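Local atomic coordinates of prophage Lp1 protein 11 (PDB entry 3B7H), a protein that probably binds DNA through a Cro/C1-type helix-turn-helix domain, although its precise role is not established. Residues E10-L15 with G58-S63; T51-V56 with D66-P71. All coordinates share one frame; numbering follows the deposited sequence.

Interaction 1. Residues E10-L15 with G58-S63; sequences EHLMEL and GTLGIS
Leu12 and Leu15 of helix 4-18 pack against Leu60 and Ile62 in a purely apolar contact, partly buried, where helix 50-60 ends and the chain turns toward helix 64-67. Leu60, in the last turn of its helix, points at the first helix and reaches both leucines with one methyl: its CD1 sits 3.8 Å from CD1 of Leu12 and 4.1 Å from CB of Leu15. Leu12 gets there by its tip, since CG lies anti to the backbone N (chi1 171°) and carries CD1 across to Leu60. The second meeting is between branch ends, CD1 of Leu15 against CD1 of Ile62 at 3.5 Å, closer than carbons usually pack. Leu15 also lays its CG over one face of the His11 ring, offset toward the rim. Outside the two segments, Leu12 touches Met40 of helix 34-41 and Phe67 of helix 64-67. Gly61, with positive phi, ends helix 50-60 in a Schellman motif; Ile62 follows in an extended conformation and faces the first helix, and Ser63 then N-caps helix 64-67. A capped helix end whose flanking apolar residues close onto the first helix belongs here to the all-helical hydrophobic core of a Cro/C1-type domain.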
loop_
_atom_site.group_PDB
_atom_site.type_symbol
_atom_site.label_atom_id
_atom_site.label_comp_id
_atom_site.label_asym_id
_atom_site.label_seq_id
_atom_site.Cartn_x
_atom_site.Cartn_y
_atom_site.Cartn_z
ATOM N N GLU A 10 -12.037 -2.280 -4.717
ATOM C CA GLU A 10 -13.265 -1.560 -5.006
ATOM C C GLU A 10 -12.978 -0.115 -5.395
ATOM O O GLU A 10 -13.610 0.425 -6.307
ATOM C CB GLU A 10 -14.248 -1.617 -3.837
ATOM C CG GLU A 10 -14.898 -2.971 -3.759
ATOM C CD GLU A 10 -15.783 -3.210 -2.521
ATOM O OE1 GLU A 10 -16.175 -2.221 -1.849
ATOM O OE2 GLU A 10 -16.080 -4.422 -2.257
ATOM N N HIS A 11 -12.018 0.516 -4.732
ATOM C CA HIS A 11 -11.678 1.899 -5.070
ATOM C C HIS A 11 -11.076 1.966 -6.463
ATOM O O HIS A 11 -11.401 2.843 -7.276
ATOM C CB HIS A 11 -10.676 2.477 -4.056
ATOM C CG HIS A 11 -10.435 3.933 -4.234
ATOM N ND1 HIS A 11 -11.448 4.860 -4.162
ATOM C CD2 HIS A 11 -9.310 4.623 -4.517
ATOM C CE1 HIS A 11 -10.951 6.063 -4.375
ATOM N NE2 HIS A 11 -9.654 5.945 -4.584
ATOM N N LEU A 12 -10.174 1.041 -6.709
ATOM C CA LEU A 12 -9.530 0.930 -7.986
ATOM C C LEU A 12 -10.556 0.748 -9.103
ATOM O O LEU A 12 -10.495 1.441 -10.110
ATOM C CB LEU A 12 -8.518 -0.199 -7.960
ATOM C CG LEU A 12 -7.974 -0.507 -9.346
ATOM C CD1 LEU A 12 -7.274 0.718 -9.934
ATOM C CD2 LEU A 12 -7.046 -1.667 -9.226
ATOM N N MET A 13 -11.534 -0.127 -8.912
ATOM C CA MET A 13 -12.576 -0.310 -9.902
ATOM C C MET A 13 -13.392 0.964 -10.106
ATOM O O MET A 13 -13.737 1.285 -11.224
ATOM C CB MET A 13 -13.485 -1.492 -9.506
ATOM C CG MET A 13 -14.551 -1.866 -10.535
ATOM S SD MET A 13 -13.912 -2.256 -12.176
ATOM C CE MET A 13 -12.497 -3.159 -11.726
ATOM N N GLU A 14 -13.682 1.710 -9.053
ATOM C CA GLU A 14 -14.342 2.995 -9.225
ATOM C C GLU A 14 -13.545 3.954 -10.090
ATOM O O GLU A 14 -14.106 4.615 -10.940
ATOM C CB GLU A 14 -14.540 3.705 -7.914
ATOM C CG GLU A 14 -15.515 3.104 -6.927
ATOM C CD GLU A 14 -15.564 3.925 -5.605
ATOM O OE1 GLU A 14 -14.780 4.929 -5.506
ATOM O OE2 GLU A 14 -16.402 3.589 -4.698
ATOM N N LEU A 15 -12.252 4.071 -9.830
ATOM C CA LEU A 15 -11.392 4.954 -10.611
ATOM C C LEU A 15 -11.220 4.526 -12.067
ATOM O O LEU A 15 -11.205 5.373 -12.959
ATOM C CB LEU A 15 -10.008 5.092 -9.982
ATOM C CG LEU A 15 -9.874 5.733 -8.604
ATOM C CD1 LEU A 15 -8.412 5.712 -8.176
ATOM C CD2 LEU A 15 -10.438 7.141 -8.577
ATOM N N GLY A 58 0.057 4.401 -12.095
ATOM C CA GLY A 58 0.809 4.931 -13.217
ATOM C C GLY A 58 -0.043 4.963 -14.468
ATOM O O GLY A 58 -0.075 5.965 -15.197
ATOM N N THR A 59 -0.740 3.863 -14.707
ATOM C CA THR A 59 -1.623 3.708 -15.864
ATOM C C THR A 59 -2.787 4.675 -15.798
ATOM O O THR A 59 -3.237 5.196 -16.821
ATOM C CB THR A 59 -2.193 2.281 -15.931
ATOM O OG1 THR A 59 -1.121 1.354 -16.109
ATOM C CG2 THR A 59 -3.171 2.139 -17.072
ATOM N N LEU A 60 -3.276 4.899 -14.583
ATOM C CA LEU A 60 -4.373 5.818 -14.350
ATOM C C LEU A 60 -3.965 7.286 -14.372
ATOM O O LEU A 60 -4.839 8.148 -14.451
ATOM C CB LEU A 60 -5.031 5.499 -13.021
ATOM C CG LEU A 60 -5.861 4.222 -13.012
ATOM C CD1 LEU A 60 -6.420 4.060 -11.631
ATOM C CD2 LEU A 60 -6.995 4.271 -14.038
ATOM N N GLY A 61 -2.653 7.574 -14.307
ATOM C CA GLY A 61 -2.155 8.953 -14.260
ATOM C C GLY A 61 -2.360 9.635 -12.911
ATOM O O GLY A 61 -2.456 10.850 -12.826
ATOM N N ILE A 62 -2.444 8.847 -11.849
ATOM C CA ILE A 62 -2.599 9.389 -10.513
ATOM C C ILE A 62 -1.437 8.915 -9.662
ATOM O O ILE A 62 -0.812 7.905 -9.977
ATOM C CB ILE A 62 -3.923 8.945 -9.853
ATOM C CG1 ILE A 62 -4.002 7.434 -9.694
ATOM C CG2 ILE A 62 -5.129 9.407 -10.671
ATOM C CD1 ILE A 62 -5.291 6.983 -9.017
ATOM N N SER A 63 -1.183 9.645 -8.575
ATOM C CA SER A 63 -0.186 9.281 -7.559
ATOM C C SER A 63 -0.826 8.303 -6.578
ATOM O O SER A 63 -2.045 8.330 -6.389
ATOM C CB SER A 63 0.310 10.513 -6.800
ATOM O OG SER A 63 -0.664 11.021 -5.905
#

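Interaction 2. Residues T51-V56 with D66-P71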
loop_
_atom_site.group_PDB
_atom_site.type_symbol
_atom_site.label_atom_id
_atom_site.label_comp_id
_atom_site.label_asym_id
_atom_site.label_seq_id
_atom_site.Cartn_x
_atom_site.Cartn_y
_atom_site.Cartn_z
ATOM N N THR A 51 3.290 -2.365 -4.765
ATOM C CA THR A 51 3.831 -2.414 -6.126
ATOM C C THR A 51 2.724 -2.447 -7.178
ATOM O O THR A 51 2.703 -1.637 -8.110
ATOM C CB THR A 51 4.753 -3.633 -6.259
ATOM O OG1 THR A 51 5.841 -3.447 -5.371
ATOM C CG2 THR A 51 5.323 -3.814 -7.677
ATOM N N THR A 52 1.771 -3.353 -6.992
ATOM C CA THR A 52 0.654 -3.473 -7.909
ATOM C C THR A 52 -0.162 -2.175 -7.947
ATOM O O THR A 52 -0.486 -1.664 -9.025
ATOM C CB THR A 52 -0.232 -4.669 -7.539
ATOM O OG1 THR A 52 0.465 -5.873 -7.871
ATOM C CG2 THR A 52 -1.580 -4.628 -8.288
ATOM N N ILE A 53 -0.462 -1.628 -6.775
ATOM C CA ILE A 53 -1.195 -0.344 -6.696
ATOM C C ILE A 53 -0.428 0.773 -7.433
ATOM O O ILE A 53 -0.995 1.530 -8.237
ATOM C CB ILE A 53 -1.457 0.048 -5.226
ATOM C CG1 ILE A 53 -2.391 -0.994 -4.580
ATOM C CG2 ILE A 53 -2.030 1.472 -5.142
ATOM C CD1 ILE A 53 -2.413 -0.909 -3.060
ATOM N N ARG A 54 0.875 0.841 -7.195
ATOM C CA ARG A 54 1.711 1.850 -7.854
ATOM C C ARG A 54 1.646 1.733 -9.364
ATOM O O ARG A 54 1.515 2.729 -10.066
ATOM C CB ARG A 54 3.153 1.752 -7.367
ATOM C CG ARG A 54 4.088 2.724 -8.088
ATOM C CD ARG A 54 5.531 2.672 -7.639
ATOM N NE ARG A 54 6.085 1.317 -7.659
ATOM C CZ ARG A 54 6.427 0.626 -8.759
ATOM N NH1 ARG A 54 6.240 1.117 -9.991
ATOM N NH2 ARG A 54 6.967 -0.593 -8.623
ATOM N N LYS A 55 1.746 0.507 -9.866
ATOM C CA LYS A 55 1.732 0.265 -11.307
ATOM C C LYS A 55 0.394 0.680 -11.940
ATOM O O LYS A 55 0.370 1.309 -12.993
ATOM C CB LYS A 55 2.016 -1.227 -11.613
ATOM C CG LYS A 55 3.475 -1.672 -11.329
ATOM C CD LYS A 55 3.678 -3.187 -11.471
ATOM C CE LYS A 55 5.170 -3.540 -11.474
ATOM N NZ LYS A 55 5.419 -5.034 -11.395
ATOM N N VAL A 56 -0.717 0.301 -11.307
ATOM C CA VAL A 56 -2.041 0.713 -11.780
ATOM C C VAL A 56 -2.209 2.230 -11.740
ATOM O O VAL A 56 -2.762 2.830 -12.658
ATOM C CB VAL A 56 -3.148 0.069 -10.958
ATOM C CG1 VAL A 56 -4.465 0.726 -11.313
ATOM C CG2 VAL A 56 -3.195 -1.405 -11.246
ATOM N N ASP A 66 -2.643 10.097 -3.913
ATOM C CA ASP A 66 -4.017 10.438 -4.298
ATOM C C ASP A 66 -4.954 9.228 -4.354
ATOM O O ASP A 66 -6.128 9.322 -3.934
ATOM C CB ASP A 66 -4.047 11.190 -5.622
ATOM C CG ASP A 66 -3.654 12.674 -5.469
ATOM O OD1 ASP A 66 -3.687 13.221 -4.338
ATOM O OD2 ASP A 66 -3.309 13.294 -6.490
ATOM N N PHE A 67 -4.433 8.100 -4.831
ATOM C CA PHE A 67 -5.173 6.838 -4.781
ATOM C C PHE A 67 -5.775 6.591 -3.390
ATOM O O PHE A 67 -6.917 6.179 -3.269
ATOM C CB PHE A 67 -4.280 5.652 -5.179
ATOM C CG PHE A 67 -4.987 4.330 -5.091
ATOM C CD1 PHE A 67 -5.731 3.866 -6.150
ATOM C CD2 PHE A 67 -4.983 3.611 -3.916
ATOM C CE1 PHE A 67 -6.439 2.674 -6.063
ATOM C CE2 PHE A 67 -5.693 2.424 -3.802
ATOM C CZ PHE A 67 -6.429 1.956 -4.870
ATOM N N PHE A 68 -5.023 6.880 -2.346
ATOM C CA PHE A 68 -5.437 6.556 -1.005
ATOM C C PHE A 68 -6.245 7.650 -0.321
ATOM O O PHE A 68 -6.487 7.553 0.885
ATOM C CB PHE A 68 -4.225 6.186 -0.149
ATOM C CG PHE A 68 -3.778 4.748 -0.306
ATOM C CD1 PHE A 68 -4.562 3.716 0.186
ATOM C CD2 PHE A 68 -2.579 4.439 -0.924
ATOM C CE1 PHE A 68 -4.171 2.407 0.054
ATOM C CE2 PHE A 68 -2.186 3.112 -1.058
ATOM C CZ PHE A 68 -2.979 2.106 -0.564
ATOM N N ASP A 69 -6.681 8.667 -1.069
ATOM C CA ASP A 69 -7.501 9.735 -0.523
ATOM C C ASP A 69 -8.946 9.301 -0.543
ATOM O O ASP A 69 -9.772 9.887 -1.254
ATOM C CB ASP A 69 -7.291 11.020 -1.327
ATOM C CG ASP A 69 -7.892 12.265 -0.671
ATOM O OD1 ASP A 69 -8.394 12.206 0.494
ATOM O OD2 ASP A 69 -7.844 13.332 -1.361
ATOM N N PHE A 70 -9.249 8.262 0.237
ATOM C CA PHE A 70 -10.627 7.794 0.464
ATOM C C PHE A 70 -10.663 7.049 1.767
ATOM O O PHE A 70 -9.629 6.562 2.204
ATOM C CB PHE A 70 -11.135 6.872 -0.651
ATOM C CG PHE A 70 -10.469 5.528 -0.703
ATOM C CD1 PHE A 70 -11.117 4.406 -0.245
ATOM C CD2 PHE A 70 -9.198 5.382 -1.253
ATOM C CE1 PHE A 70 -10.524 3.163 -0.302
ATOM C CE2 PHE A 70 -8.594 4.149 -1.312
ATOM C CZ PHE A 70 -9.262 3.029 -0.857
ATOM N N PRO A 71 -11.842 6.979 2.409
ATOM C CA PRO A 71 -12.005 6.260 3.684
ATOM C C PRO A 71 -11.917 4.761 3.500
ATOM O O PRO A 71 -12.444 4.255 2.537
ATOM C CB PRO A 71 -13.431 6.630 4.117
ATOM C CG PRO A 71 -13.801 7.820 3.294
ATOM C CD PRO A 71 -13.111 7.603 1.997
#
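Ile53 meets two consecutive phenylalanines, offering a different branch to each. Its CG2 methyl stands over one face of the Phe67 ring, 4.0 Å from the ring centroid and 18° off the normal, a CH-pi contact displaced toward the CD2 side, where CG2 of Ile53 lies 3.8 Å from CD2 of Phe67. The longer branch goes to the neighbouring ring: CD1 of Ile53 approaches CZ of Phe68 at 4.0 Å, obliquely. With CG2 anti to the backbone N and CG1 anti to the carbonyl carbon (chi1 -64°), the isoleucine spreads both arms toward the aromatic pair, and it crosses each side chain at about a right angle. The two rings also fit each other, because CD2 of Phe67 lies over the centre of the Phe68 face while CD2 of Phe68 sits in plane at the edge of Phe67. Val8 of helix 4-18 touches both Ile53 and Phe67. The Phe68 ring of the second subunit meets this one with nearly parallel planes, and Ile50 of that subunit packs on Ile53 and Phe68. Dispersion and burial of apolar surface, with the directional part limited to one methyl over a ring, hold this contact together, and the apolar cluster continues into the dimer interface.

Interactions 1 and 2 have centres about 7 Å apart and share helix 50-60, with 51-56 used in one and its last turn in the other. Along the chain the segments alternate: 10-15, 51-56, 58-63, 66-71. Helix 4-18 joins them directly, since Leu15 CD1 lies 3.8 Å from Phe67 CD1, and the His11 ring stacks on Phe70 and meets Phe67 edge-to-face. The two contacts thus form adjoining parts of one hydrophobic core, built from the packing between helix 4-18, helix 50-60 and the 66-71 segment. Phe68 and Ile53 of interaction 2 meet the second subunit directly, while interaction 1 touches it through Ser63, beside the apolar contact itself.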